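Side-chain contact in putative ATPase, AAA family (Prochlorococcus marinus subsp. pastoris str. CCMP1986, PDB 3CTD), which probably acts as a DNA-dependent ATPase in the response to stalled DNA replication, this chain being its C-terminal part: residues F72-L75 and L76-A79. The protein carries 1 engineered substitution. Numbering follows the deposited sequence.
Sequences FRRL and LISA
I77 lays its side chain against the preceding turn of the helix: CG1 lies 3.0 Å from R73 O, and CD1 continues past the same oxygen and comes loosely alongside the aliphatic part of R74, with I77 CD1 4.2 Å from R74 CD. CG1 stands anti to the carbonyl carbon of I77 (chi1 -59°), which turns this branch back toward R73. L76 does likewise one residue earlier, its CG 3.3 Å from F72 O, while S78 brings CB to 3.2 Å from R74 O. Each of these carbonyl oxygens is thus flanked by carbon as well as holding an amide. The backbone hydrogen bonds follow the α-helical pattern, N-H of residue i+4 to C=O of residue i, within helix 68-83, part of the MgsA-type C-terminal region of this RarA-subfamily AAA ATPase. I77 N donates to R73 O at 2.9 Å and nearly straight (174°), whereas L76 N reaches F72 O at a more bent 149°. S78 N and A79 N donate hydrogen bonds to R74 O and L75 O. Around this turn the helix is packed on several flanks: L75 against F42 and I46 of helix 36-47 and A116 of helix 110-121, F72 and L76 against helix 90-104. R73, L76 and I77 also pack on V104, F112 and E108, respectively, of the second subunit.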
loop_
_atom_site.group_PDB
_atom_site.type_symbol
_atom_site.label_atom_id
_atom_site.label_comp_id
_atom_site.label_asym_id
_atom_site.label_seq_id
_atom_site.Cartn_x
_atom_site.Cartn_y
_atom_site.Cartn_z
ATOM N N PHE B 72 8.327 -9.265 -14.217
ATOM C CA PHE B 72 7.421 -8.908 -13.099
ATOM C C PHE B 72 6.700 -10.096 -12.462
ATOM O O PHE B 72 6.412 -10.056 -11.273
ATOM C CB PHE B 72 6.385 -7.856 -13.498
ATOM C CG PHE B 72 6.872 -6.472 -13.333
ATOM C CD1 PHE B 72 7.296 -6.019 -12.082
ATOM C CD2 PHE B 72 6.940 -5.621 -14.412
ATOM C CE1 PHE B 72 7.766 -4.729 -11.918
ATOM C CE2 PHE B 72 7.397 -4.343 -14.236
ATOM C CZ PHE B 72 7.825 -3.892 -12.994
ATOM N N ARG B 73 6.427 -11.141 -13.242
ATOM C CA ARG B 73 5.820 -12.363 -12.679
ATOM C C ARG B 73 6.745 -12.987 -11.658
ATOM O O ARG B 73 6.329 -13.276 -10.537
ATOM C CB ARG B 73 5.497 -13.391 -13.772
ATOM C CG ARG B 73 4.044 -13.419 -14.206
ATOM C CD ARG B 73 3.784 -14.412 -15.372
ATOM N NE ARG B 73 3.358 -13.540 -16.450
ATOM C CZ ARG B 73 3.853 -13.520 -17.672
ATOM N NH1 ARG B 73 4.775 -14.427 -18.046
ATOM N NH2 ARG B 73 3.379 -12.597 -18.508
ATOM N N ARG B 74 7.999 -13.168 -12.057
ATOM C CA ARG B 74 9.007 -13.729 -11.191
ATOM C C ARG B 74 9.334 -12.854 -10.017
ATOM O O ARG B 74 9.612 -13.362 -8.953
ATOM C CB ARG B 74 10.280 -14.072 -11.969
ATOM C CG ARG B 74 10.105 -15.260 -12.896
ATOM C CD ARG B 74 9.824 -16.638 -12.199
ATOM N NE ARG B 74 9.433 -17.624 -13.225
ATOM C CZ ARG B 74 10.279 -18.416 -13.926
ATOM N NH1 ARG B 74 11.601 -18.385 -13.697
ATOM N NH2 ARG B 74 9.800 -19.250 -14.864
ATOM N N LEU B 75 9.290 -11.539 -10.192
ATOM C CA LEU B 75 9.448 -10.646 -9.068
ATOM C C LEU B 75 8.239 -10.746 -8.094
ATOM O O LEU B 75 8.423 -10.705 -6.868
ATOM C CB LEU B 75 9.630 -9.211 -9.545
ATOM C CG LEU B 75 10.926 -8.791 -10.250
ATOM C CD1 LEU B 75 10.738 -7.362 -10.738
ATOM C CD2 LEU B 75 12.041 -8.818 -9.242
ATOM N N LEU B 76 7.018 -10.897 -8.616
ATOM C CA LEU B 76 5.856 -10.998 -7.739
ATOM C C LEU B 76 5.974 -12.296 -6.944
ATOM O O LEU B 76 5.889 -12.286 -5.709
ATOM C CB LEU B 76 4.530 -10.946 -8.495
ATOM C CG LEU B 76 4.069 -9.583 -9.058
ATOM C CD1 LEU B 76 2.987 -9.796 -10.152
ATOM C CD2 LEU B 76 3.586 -8.586 -7.993
ATOM N N ILE B 77 6.205 -13.400 -7.655
ATOM C CA ILE B 77 6.498 -14.691 -7.030
ATOM C C ILE B 77 7.584 -14.639 -5.955
ATOM O O ILE B 77 7.392 -15.109 -4.844
ATOM C CB ILE B 77 6.904 -15.731 -8.087
ATOM C CG1 ILE B 77 5.755 -15.906 -9.104
ATOM C CG2 ILE B 77 7.327 -17.051 -7.425
ATOM C CD1 ILE B 77 6.084 -16.895 -10.259
ATOM N N SER B 78 8.745 -14.101 -6.295
ATOM C CA SER B 78 9.839 -14.043 -5.365
ATOM C C SER B 78 9.489 -13.159 -4.130
ATOM O O SER B 78 9.902 -13.441 -2.996
ATOM C CB SER B 78 11.102 -13.586 -6.094
ATOM O OG SER B 78 11.891 -12.872 -5.178
ATOM N N ALA B 79 8.679 -12.133 -4.322
ATOM C CA ALA B 79 8.207 -11.356 -3.178
ATOM C C ALA B 79 7.426 -12.165 -2.117
ATOM O O ALA B 79 7.341 -11.776 -0.947
ATOM C CB ALA B 79 7.382 -10.147 -3.676
#